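Local coordinates for protein of unknown function DUF574 (Streptomyces avermitilis, PDB 3GIW) that is probably an S-adenosylmethionine-dependent methyltransferase with a Rossmann-like fold, its substrate unknown, and binds S-adenosyl-L-homocysteine, at residues A[60-72]-A[248-260]. Numbering follows the deposited sequence.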
# COMPACT_ATOMS: atom_id res chain seq x y z
N ARG A 60 4.00 -10.50 4.75
CA ARG A 60 3.12 -10.49 5.91
C ARG A 60 3.39 -9.25 6.80
O ARG A 60 2.43 -8.61 7.30
CB ARG A 60 3.26 -11.82 6.63
CG ARG A 60 2.68 -13.00 5.81
CD ARG A 60 3.02 -14.40 6.36
NE ARG A 60 1.86 -15.30 6.29
CZ ARG A 60 1.61 -16.23 5.36
NH1 ARG A 60 2.42 -16.45 4.33
NH2 ARG A 60 0.50 -16.96 5.46
N ALA A 61 4.66 -8.86 6.96
CA ALA A 61 4.98 -7.72 7.78
C ALA A 61 4.45 -6.42 7.16
O ALA A 61 4.05 -5.49 7.88
CB ALA A 61 6.54 -7.60 7.99
N ASN A 62 4.45 -6.32 5.85
CA ASN A 62 3.88 -5.14 5.20
C ASN A 62 2.37 -5.05 5.46
O ASN A 62 1.85 -3.96 5.79
CB ASN A 62 4.16 -5.15 3.70
CG ASN A 62 3.46 -4.01 2.97
OD1 ASN A 62 3.96 -2.89 2.97
ND2 ASN A 62 2.28 -4.29 2.43
N ARG A 63 1.66 -6.17 5.37
CA ARG A 63 0.23 -6.18 5.66
C ARG A 63 -0.02 -5.81 7.11
O ARG A 63 -0.94 -5.00 7.41
CB ARG A 63 -0.43 -7.51 5.27
CG ARG A 63 -1.98 -7.41 5.27
CD ARG A 63 -2.54 -6.62 4.10
NE ARG A 63 -4.00 -6.42 4.23
CZ ARG A 63 -4.77 -5.90 3.27
NH1 ARG A 63 -4.23 -5.56 2.09
NH2 ARG A 63 -6.07 -5.74 3.48
N ASP A 64 0.74 -6.37 8.05
CA ASP A 64 0.58 -6.07 9.47
C ASP A 64 0.82 -4.57 9.75
O ASP A 64 0.11 -3.95 10.54
CB ASP A 64 1.55 -6.91 10.31
CG ASP A 64 1.19 -8.40 10.37
OD1 ASP A 64 0.06 -8.78 10.05
OD2 ASP A 64 2.09 -9.20 10.74
N TRP A 65 1.81 -4.00 9.06
CA TRP A 65 2.14 -2.59 9.17
C TRP A 65 0.93 -1.75 8.72
O TRP A 65 0.58 -0.78 9.40
CB TRP A 65 3.42 -2.23 8.36
CG TRP A 65 3.71 -0.75 8.47
CD1 TRP A 65 4.38 -0.14 9.46
CD2 TRP A 65 3.27 0.29 7.57
NE1 TRP A 65 4.39 1.23 9.26
CE2 TRP A 65 3.70 1.50 8.11
CE3 TRP A 65 2.55 0.29 6.37
CZ2 TRP A 65 3.42 2.73 7.49
CZ3 TRP A 65 2.26 1.51 5.80
CH2 TRP A 65 2.72 2.69 6.34
N MSE A 66 0.32 -2.10 7.59
CA MSE A 66 -0.87 -1.36 7.15
C MSE A 66 -1.90 -1.34 8.28
O MSE A 66 -2.49 -0.31 8.57
CB MSE A 66 -1.50 -2.00 5.89
CG MSE A 66 -2.76 -1.27 5.41
SE MSE A 66 -4.45 -1.84 6.22
CE MSE A 66 -4.88 -3.27 5.06
N ASN A 67 -2.13 -2.50 8.89
CA ASN A 67 -3.11 -2.60 9.96
C ASN A 67 -2.77 -1.62 11.10
O ASN A 67 -3.65 -0.90 11.59
CB ASN A 67 -3.20 -4.02 10.54
CG ASN A 67 -3.71 -5.07 9.55
OD1 ASN A 67 -4.20 -4.79 8.47
ND2 ASN A 67 -3.64 -6.31 9.98
N ARG A 68 -1.52 -1.57 11.54
CA ARG A 68 -1.13 -0.69 12.64
C ARG A 68 -1.19 0.79 12.21
O ARG A 68 -1.60 1.64 13.00
CB ARG A 68 0.27 -1.05 13.16
CG ARG A 68 0.36 -2.44 13.69
CD ARG A 68 1.59 -2.67 14.53
NE ARG A 68 2.87 -2.32 13.91
CZ ARG A 68 3.47 -3.01 12.96
NH1 ARG A 68 2.94 -4.13 12.48
NH2 ARG A 68 4.60 -2.57 12.42
N ALA A 69 -0.79 1.11 10.98
CA ALA A 69 -0.81 2.49 10.49
C ALA A 69 -2.25 3.02 10.39
O ALA A 69 -2.53 4.15 10.82
CB ALA A 69 -0.06 2.63 9.19
N VAL A 70 -3.16 2.21 9.84
CA VAL A 70 -4.55 2.64 9.70
C VAL A 70 -5.21 2.77 11.07
O VAL A 70 -5.94 3.76 11.32
CB VAL A 70 -5.33 1.68 8.77
CG1 VAL A 70 -6.84 1.98 8.79
CG2 VAL A 70 -4.77 1.80 7.33
N ALA A 71 -4.94 1.83 11.99
CA ALA A 71 -5.45 1.96 13.36
C ALA A 71 -4.95 3.25 14.05
O ALA A 71 -5.74 3.98 14.66
CB ALA A 71 -5.06 0.72 14.16
N HIS A 72 -3.67 3.57 13.92
CA HIS A 72 -3.12 4.82 14.43
C HIS A 72 -3.86 6.03 13.84
O HIS A 72 -4.23 6.97 14.55
CB HIS A 72 -1.64 4.96 14.07
CG HIS A 72 -1.02 6.24 14.54
ND1 HIS A 72 -0.51 6.37 15.81
CD2 HIS A 72 -0.88 7.44 13.94
CE1 HIS A 72 -0.06 7.61 15.97
NE2 HIS A 72 -0.26 8.27 14.85
N GLN A 248 12.22 0.63 9.05
CA GLN A 248 11.72 -0.66 8.57
C GLN A 248 10.35 -0.97 9.18
O GLN A 248 10.12 -0.70 10.34
CB GLN A 248 12.72 -1.78 8.86
CG GLN A 248 13.98 -1.74 7.99
CD GLN A 248 14.81 -2.99 8.29
OE1 GLN A 248 15.42 -3.10 9.36
NE2 GLN A 248 14.78 -3.96 7.36
N VAL A 249 9.44 -1.54 8.39
CA VAL A 249 8.05 -1.66 8.82
C VAL A 249 7.87 -2.39 10.13
O VAL A 249 6.96 -2.03 10.91
CB VAL A 249 7.10 -2.27 7.76
CG1 VAL A 249 6.88 -1.29 6.65
CG2 VAL A 249 7.56 -3.63 7.22
N HIS A 250 8.69 -3.40 10.44
CA HIS A 250 8.52 -4.16 11.68
C HIS A 250 8.99 -3.38 12.91
O HIS A 250 8.77 -3.82 14.04
CB HIS A 250 9.22 -5.50 11.58
CG HIS A 250 10.70 -5.40 11.51
ND1 HIS A 250 11.35 -4.64 10.55
CD2 HIS A 250 11.68 -6.00 12.24
CE1 HIS A 250 12.66 -4.76 10.72
NE2 HIS A 250 12.88 -5.59 11.73
N LYS A 251 9.62 -2.25 12.69
CA LYS A 251 10.07 -1.34 13.75
C LYS A 251 9.15 -0.12 13.96
O LYS A 251 9.45 0.74 14.80
CB LYS A 251 11.51 -0.87 13.44
CG LYS A 251 12.49 -2.02 13.40
CD LYS A 251 13.93 -1.56 13.20
CE LYS A 251 14.82 -2.76 13.08
NZ LYS A 251 16.28 -2.40 13.12
N TRP A 252 8.08 -0.02 13.18
CA TRP A 252 7.12 1.09 13.28
C TRP A 252 5.98 0.71 14.23
O TRP A 252 5.14 -0.11 13.89
CB TRP A 252 6.58 1.48 11.89
CG TRP A 252 5.87 2.80 11.83
CD1 TRP A 252 6.42 3.99 11.49
CD2 TRP A 252 4.49 3.07 12.17
NE1 TRP A 252 5.48 4.99 11.57
CE2 TRP A 252 4.29 4.45 12.01
CE3 TRP A 252 3.41 2.27 12.56
CZ2 TRP A 252 3.05 5.08 12.26
CZ3 TRP A 252 2.17 2.89 12.83
CH2 TRP A 252 2.01 4.27 12.65
N HIS A 253 5.95 1.32 15.42
CA HIS A 253 4.93 1.06 16.45
C HIS A 253 4.65 -0.45 16.61
O HIS A 253 3.49 -0.90 16.47
CB HIS A 253 3.64 1.84 16.15
CG HIS A 253 3.79 3.33 16.16
ND1 HIS A 253 2.86 4.16 16.76
CD2 HIS A 253 4.71 4.15 15.61
CE1 HIS A 253 3.24 5.42 16.61
NE2 HIS A 253 4.37 5.44 15.94
N PRO A 254 5.69 -1.24 16.87
CA PRO A 254 5.48 -2.69 16.94
C PRO A 254 4.58 -3.08 18.13
O PRO A 254 4.59 -2.41 19.17
CB PRO A 254 6.90 -3.23 17.11
CG PRO A 254 7.65 -2.13 17.80
CD PRO A 254 7.09 -0.87 17.16
N ASP A 255 3.80 -4.14 17.96
CA ASP A 255 3.10 -4.80 19.06
C ASP A 255 4.09 -5.74 19.75
O ASP A 255 5.22 -5.92 19.29
CB ASP A 255 1.92 -5.64 18.54
CG ASP A 255 0.85 -4.82 17.87
OD1 ASP A 255 0.52 -3.73 18.38
OD2 ASP A 255 0.33 -5.29 16.83
N ALA A 256 3.65 -6.37 20.84
CA ALA A 256 4.51 -7.32 21.58
C ALA A 256 5.13 -8.41 20.68
O ALA A 256 6.26 -8.83 20.93
CB ALA A 256 3.73 -7.95 22.73
N ALA A 257 4.41 -8.85 19.65
CA ALA A 257 4.87 -9.93 18.76
C ALA A 257 5.36 -9.48 17.38
O ALA A 257 5.84 -10.30 16.60
CB ALA A 257 3.76 -10.97 18.59
N THR A 258 5.28 -8.18 17.08
CA THR A 258 5.56 -7.69 15.72
C THR A 258 6.89 -8.16 15.11
O THR A 258 6.94 -8.50 13.91
CB THR A 258 5.50 -6.14 15.65
OG1 THR A 258 4.14 -5.71 15.70
CG2 THR A 258 6.18 -5.63 14.34
N ALA A 259 7.97 -8.17 15.89
CA ALA A 259 9.30 -8.51 15.35
C ALA A 259 9.82 -9.89 15.80
O ALA A 259 11.01 -10.18 15.65
CB ALA A 259 10.32 -7.41 15.68
N ASP A 260 8.93 -10.73 16.34
CA ASP A 260 9.31 -12.05 16.84
C ASP A 260 9.97 -12.92 15.76
O ASP A 260 9.31 -13.30 14.79
O HOH W 1 0.74 -5.81 13.56
O HOH W 2 -0.03 3.63 17.15
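Arg68 reaches from helix 55-75 into the loop after strand 240-248 and takes the carbonyl of Trp252 side-on with two nitrogens: Arg68 NH2 lies 2.9 Å and NE 3.2 Å from Trp252 O, both N-H groups directed at that one oxygen within the guanidinium plane. A bend at chi3 (-54°) turns the end of the chain to lay this edge against the loop backbone. NE also makes a weak, strongly bent bond to His253 O, and Val249 O sits 2.9 Å from Arg68 NH2, near the same plane. Thr258 OG1 lies over one guanidinium face and accepts the backbone N-H of Asp255, which ties the type I turn from Asp255 to Thr258. The Asp255 carboxylate runs alongside the Arg68 chain in the opposite sense without a direct salt bridge; a water accepts from Arg68 NH1 and donates weakly to Asp255 OD2. With an alanine at this position Trp252 O would probably lose both its donors, and the loop would be less firmly held to the helix.

Beside this polar centre, Trp65 points the edge bearing NE1 at the face of Trp252, an offset edge-to-face pair with planes at 74° and Trp65 NE1 3.4 Å from Trp252 CG. Val249 CG1 covers a face of Trp65 in a CH-pi contact, 4.0 Å from the centroid of its five-membered ring, while Val249 CG2 leans on Ala61 CB. Trp252 CZ3 packs on Ala69 CA, and the edge of its six-membered ring meets the face of His72. A water joins His72 ND1 to His253 ND1, and His253 NE2 is bonded to Glu243 O. Trp65 and Trp252 both rest on Val273 of strand 269-275. The aromatic cluster of Trp65, His72, Trp252 and His253 packs the loop between strands 240-248 and 269-275 against a helix flanking the Rossmann-like methyltransferase sheet, the helix that also carries the S-adenosyl-L-homocysteine-binding residues Asn62 and Arg63.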